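Local atomic coordinates of orotidine 5'-phosphate decarboxylase (Sulfolobus solfataricus, PDB entry 4DBD), a protein that probably catalyses the decarboxylation of orotidine 5'-monophosphate to UMP, the last step of de novo UMP biosynthesis, and works as a homodimer. Residues V111-M114 and G118-T121; Q151-F156 and G180-I185. All coordinates share one frame; numbering follows the deposited sequence.

The two contacts show two ways in which loops and helices are joined to the strands of a TIM barrel, one where a strand ends and one where strands begin. Contact 1 comes first along the chain and is complete before contact 2 begins: it folds the loop after strand 107-113 back onto that strand, whereas contact 2 ties helix 146-155 to the loop that leads into strand 183-186. Both strands belong to the same eight-stranded parallel barrel. The centres lie about 15 Å apart, and Y152 of the helix bridges them by packing on A112 and V113. Contact 1 faces the second subunit and lies near the predicted active site; contact 2 stays within one chain.

Contact 1 of 2, residues V111-M114 and G118-T121; sequences VAVM and GWST. With SO4 (sulfate ion), chain C.
W119 lays one face of its indole against the backbone and side chain of M114, the two side chains crossing at about a right angle. The M114 methylene CG sits over the six-membered ring of W119, 3.8 Å from its centroid and 23° off the normal, which makes a CH-pi contact. M114 SD follows at 4.5 Å from the centroid of the W119 six-membered ring, but obliquely, in a Met-aromatic contact. The amide N of M114 rests over the same face, 3.4 Å above the W119 ring plane and toward its rim. With CG anti to the backbone N (chi1 -179°), W119 reaches across from the loop to the strand end. V113 meets the pyrrole side instead, its CG1 methyl lying 3.9 Å from W119 CD1.

The indole N-H is satisfied through water: one molecule in the ring plane accepts from W119 NE1 at 2.7 Å and donates to A112 O at 3.0 Å. This links the ring edge to the carbonyl of A112, near the end of the strand. Farther along the loop, T121 OG1 donates to O3 of a sulfate at 2.9 Å, an ion also bound by H148 and probably left from crystallisation.

The loop thus closes over the C-terminal end of strand 107-113, where M114 lies close to K61, the predicted proton donor, and F87 of the second subunit packs against W119. A112 and W119 pack on I127 of helix 124-134, V113 touches helix 146-155, and V111 leans on strand 81-85.

Contact 2 of 2, residues Q151-F156 and G180-I185; sequences QYRRDF and GADYEI
This is a polar tie joining the C-terminal end of helix 146-155 to the loop that enters strand 183-186, at the end of the TIM barrel where the strands begin: R153, on the helix, reaches over to G180 and D182. G180 follows helix 175-179 and closes it in a Schellman motif, with positive phi (133°), and its carbonyl is turned to the arginine. The guanidinium takes that single oxygen side-on with two nitrogens: R153 NE donates to G180 O at 2.8 Å and R153 NH2 to the same oxygen at 3.0 Å. Both bonds lie close to the guanidinium plane. R153 starts out with CG anti to the backbone N, then bends at chi2 and chi3, which curls the chain round to present this edge. NH2 also forms a salt bridge with D182; the two planes stand 70° apart, and one carboxylate oxygen, OD2, makes the contact. Beyond the two segments, R153 NH1 donates to M159 O and D182 OD2 accepts from I161 N, so strand 160-163 and M159 just before it are drawn into the same network. A leucine in place of R153 has no N-H groups to offer, so the D182 carboxylate is likely to lose its cationic mate and the G180 carbonyl its grip on this helix. The bond from R153 NH2 to D182 OD2 is short, 2.6 Å, but weak in angle, with 130° at the hydrogen.

Contact 1 of 2, residues V111-M114 and G118-T121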
loop_
_atom_site.group_PDB
_atom_site.type_symbol
_atom_site.label_atom_id
_atom_site.label_comp_id
_atom_site.label_asym_id
_atom_site.label_seq_id
_atom_site.Cartn_x
_atom_site.Cartn_y
_atom_site.Cartn_z
ATOM N N VAL A 111 8.516 0.668 7.314
ATOM C CA VAL A 111 9.270 1.482 6.369
ATOM C C VAL A 111 9.692 2.803 7.011
ATOM O O VAL A 111 8.845 3.600 7.436
ATOM C CB VAL A 111 8.445 1.759 5.104
ATOM C CG1 VAL A 111 9.201 2.735 4.197
ATOM C CG2 VAL A 111 8.160 0.455 4.385
ATOM N N ALA A 112 11.001 3.038 7.094
ATOM C CA ALA A 112 11.501 4.259 7.746
ATOM C C ALA A 112 11.972 5.293 6.736
ATOM O O ALA A 112 11.637 6.478 6.848
ATOM C CB ALA A 112 12.613 3.943 8.754
ATOM N N VAL A 113 12.789 4.855 5.784
ATOM C CA VAL A 113 13.299 5.729 4.739
ATOM C C VAL A 113 13.230 5.012 3.394
ATOM O O VAL A 113 13.646 3.860 3.274
ATOM C CB VAL A 113 14.766 6.124 4.996
ATOM C CG1 VAL A 113 15.218 7.174 3.974
ATOM C CG2 VAL A 113 14.934 6.631 6.414
ATOM N N MET A 114 12.702 5.681 2.380
ATOM C CA MET A 114 12.742 5.102 1.034
ATOM C C MET A 114 13.879 5.659 0.187
ATOM O O MET A 114 14.506 6.663 0.546
ATOM C CB MET A 114 11.398 5.233 0.331
ATOM C CG MET A 114 10.282 4.601 1.130
ATOM S SD MET A 114 8.810 4.316 0.145
ATOM C CE MET A 114 9.476 3.221 -1.119
ATOM N N GLY A 118 12.154 11.650 -4.052
ATOM C CA GLY A 118 10.944 12.303 -3.598
ATOM C C GLY A 118 10.577 11.988 -2.158
ATOM O O GLY A 118 9.706 12.636 -1.584
ATOM N N TRP A 119 11.241 10.999 -1.566
ATOM C CA TRP A 119 10.975 10.671 -0.166
ATOM C C TRP A 119 11.436 11.790 0.752
ATOM O O TRP A 119 12.625 12.123 0.790
ATOM C CB TRP A 119 11.662 9.366 0.246
ATOM C CG TRP A 119 11.392 9.000 1.681
ATOM C CD1 TRP A 119 12.198 9.234 2.756
ATOM C CD2 TRP A 119 10.222 8.351 2.193
ATOM N NE1 TRP A 119 11.610 8.761 3.905
ATOM C CE2 TRP A 119 10.392 8.213 3.584
ATOM C CE3 TRP A 119 9.050 7.867 1.601
ATOM C CZ2 TRP A 119 9.428 7.611 4.401
ATOM C CZ3 TRP A 119 8.103 7.258 2.408
ATOM C CH2 TRP A 119 8.296 7.139 3.793
ATOM N N SER A 120 10.499 12.352 1.510
ATOM C CA SER A 120 10.804 13.456 2.408
ATOM C C SER A 120 11.556 13.018 3.661
ATOM O O SER A 120 11.220 12.018 4.302
ATOM C CB SER A 120 9.533 14.208 2.809
ATOM O OG SER A 120 9.857 15.304 3.642
ATOM N N THR A 121 12.574 13.796 3.994
ATOM C CA THR A 121 13.398 13.571 5.163
ATOM C C THR A 121 12.753 14.242 6.370
ATOM O O THR A 121 13.162 14.024 7.510
ATOM C CB THR A 121 14.795 14.193 4.937
ATOM O OG1 THR A 121 15.791 13.440 5.635
ATOM C CG2 THR A 121 14.819 15.656 5.400
HETATM S S SO4 C . 18.271 13.249 2.308
HETATM O O1 SO4 C . 19.106 12.080 2.028
HETATM O O2 SO4 C . 17.039 13.161 1.522
HETATM O O3 SO4 C . 17.947 13.291 3.734
HETATM O O4 SO4 C . 18.988 14.465 1.940
HETATM O O HOH W 1 12.228 9.428 6.490
#

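Contact 2 of 2, residues Q151-F156 and G180-I185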
loop_
_atom_site.group_PDB
_atom_site.type_symbol
_atom_site.label_atom_id
_atom_site.label_comp_id
_atom_site.label_asym_id
_atom_site.label_seq_id
_atom_site.Cartn_x
_atom_site.Cartn_y
_atom_site.Cartn_z
ATOM N N GLN A 151 22.678 5.890 10.942
ATOM C CA GLN A 151 21.952 6.574 12.006
ATOM C C GLN A 151 20.816 5.729 12.556
ATOM O O GLN A 151 20.635 5.648 13.765
ATOM C CB GLN A 151 21.439 7.926 11.510
ATOM C CG GLN A 151 22.577 8.913 11.258
ATOM C CD GLN A 151 22.261 9.934 10.188
ATOM O OE1 GLN A 151 21.109 10.082 9.768
ATOM N NE2 GLN A 151 23.292 10.647 9.729
ATOM N N TYR A 152 20.046 5.088 11.685
ATOM C CA TYR A 152 19.041 4.164 12.197
ATOM C C TYR A 152 19.675 2.999 12.959
ATOM O O TYR A 152 19.121 2.534 13.951
ATOM C CB TYR A 152 18.078 3.679 11.099
ATOM C CG TYR A 152 16.911 4.621 10.911
ATOM C CD1 TYR A 152 17.033 5.757 10.131
ATOM C CD2 TYR A 152 15.698 4.390 11.550
ATOM C CE1 TYR A 152 15.975 6.632 9.968
ATOM C CE2 TYR A 152 14.633 5.264 11.393
ATOM C CZ TYR A 152 14.783 6.379 10.599
ATOM O OH TYR A 152 13.732 7.263 10.441
ATOM N N ARG A 153 20.845 2.548 12.521
ATOM C CA ARG A 153 21.532 1.468 13.229
ATOM C C ARG A 153 21.929 1.935 14.629
ATOM O O ARG A 153 21.852 1.176 15.593
ATOM C CB ARG A 153 22.756 0.986 12.452
ATOM C CG ARG A 153 23.673 0.062 13.248
ATOM C CD ARG A 153 22.916 -1.126 13.814
ATOM N NE ARG A 153 22.457 -2.008 12.750
ATOM C CZ ARG A 153 21.391 -2.798 12.835
ATOM N NH1 ARG A 153 20.652 -2.815 13.937
ATOM N NH2 ARG A 153 21.060 -3.559 11.804
ATOM N N ARG A 154 22.361 3.189 14.719
ATOM C CA ARG A 154 22.700 3.812 15.996
ATOM C C ARG A 154 21.467 3.919 16.889
ATOM O O ARG A 154 21.516 3.587 18.077
ATOM C CB ARG A 154 23.280 5.213 15.749
ATOM C CG ARG A 154 23.200 6.150 16.956
ATOM C CD ARG A 154 23.338 7.614 16.549
ATOM N NE ARG A 154 22.113 8.169 15.971
ATOM C CZ ARG A 154 22.084 9.239 15.179
ATOM N NH1 ARG A 154 23.219 9.854 14.863
ATOM N NH2 ARG A 154 20.929 9.690 14.693
ATOM N N ASP A 155 20.364 4.388 16.308
ATOM C CA ASP A 155 19.140 4.651 17.058
ATOM C C ASP A 155 18.392 3.377 17.437
ATOM O O ASP A 155 17.601 3.371 18.369
ATOM C CB ASP A 155 18.207 5.563 16.257
ATOM C CG ASP A 155 18.796 6.943 16.011
ATOM O OD1 ASP A 155 19.768 7.331 16.706
ATOM O OD2 ASP A 155 18.275 7.645 15.115
ATOM N N PHE A 156 18.640 2.301 16.705
ATOM C CA PHE A 156 17.916 1.053 16.918
ATOM C C PHE A 156 18.870 -0.134 16.817
ATOM O O PHE A 156 18.792 -0.938 15.890
ATOM C CB PHE A 156 16.746 0.936 15.921
ATOM C CG PHE A 156 15.760 2.086 15.999
ATOM C CD1 PHE A 156 14.694 2.051 16.897
ATOM C CD2 PHE A 156 15.896 3.199 15.182
ATOM C CE1 PHE A 156 13.794 3.107 16.977
ATOM C CE2 PHE A 156 14.998 4.264 15.256
ATOM C CZ PHE A 156 13.946 4.220 16.162
ATOM N N GLY A 180 25.556 -0.534 7.988
ATOM C CA GLY A 180 24.902 -0.970 9.207
ATOM C C GLY A 180 23.652 -1.802 9.011
ATOM O O GLY A 180 23.037 -2.233 9.989
ATOM N N ALA A 181 23.277 -2.043 7.758
ATOM C CA ALA A 181 22.105 -2.873 7.475
ATOM C C ALA A 181 22.413 -4.351 7.720
ATOM O O ALA A 181 23.555 -4.789 7.611
ATOM C CB ALA A 181 21.625 -2.649 6.046
ATOM N N ASP A 182 21.384 -5.127 8.040
ATOM C CA ASP A 182 21.556 -6.564 8.186
ATOM C C ASP A 182 21.487 -7.294 6.844
ATOM O O ASP A 182 22.307 -8.160 6.558
ATOM C CB ASP A 182 20.510 -7.123 9.149
ATOM C CG ASP A 182 20.714 -6.626 10.554
ATOM O OD1 ASP A 182 21.695 -7.069 11.188
ATOM O OD2 ASP A 182 19.924 -5.778 11.017
ATOM N N TYR A 183 20.509 -6.918 6.029
ATOM C CA TYR A 183 20.259 -7.566 4.759
ATOM C C TYR A 183 20.013 -6.536 3.673
ATOM O O TYR A 183 19.507 -5.440 3.945
ATOM C CB TYR A 183 19.048 -8.498 4.890
ATOM C CG TYR A 183 19.241 -9.492 5.994
ATOM C CD1 TYR A 183 20.072 -10.595 5.829
ATOM C CD2 TYR A 183 18.598 -9.325 7.213
ATOM C CE1 TYR A 183 20.253 -11.508 6.860
ATOM C CE2 TYR A 183 18.774 -10.218 8.245
ATOM C CZ TYR A 183 19.602 -11.307 8.066
ATOM O OH TYR A 183 19.770 -12.193 9.108
ATOM N N GLU A 184 20.394 -6.889 2.451
ATOM C CA GLU A 184 20.097 -6.069 1.284
ATOM C C GLU A 184 19.009 -6.683 0.423
ATOM O O GLU A 184 19.049 -7.874 0.083
ATOM C CB GLU A 184 21.369 -5.798 0.460
ATOM C CG GLU A 184 22.169 -4.641 1.024
ATOM C CD GLU A 184 23.511 -4.420 0.327
ATOM O OE1 GLU A 184 23.656 -4.708 -0.886
ATOM O OE2 GLU A 184 24.428 -3.952 1.017
ATOM N N ILE A 185 18.022 -5.860 0.089
ATOM C CA ILE A 185 16.924 -6.281 -0.765
ATOM C C ILE A 185 17.260 -5.953 -2.203
ATOM O O ILE A 185 17.507 -4.798 -2.547
ATOM C CB ILE A 185 15.641 -5.562 -0.380
ATOM C CG1 ILE A 185 15.227 -5.999 1.026
ATOM C CG2 ILE A 185 14.540 -5.858 -1.403
ATOM C CD1 ILE A 185 14.267 -5.069 1.713
#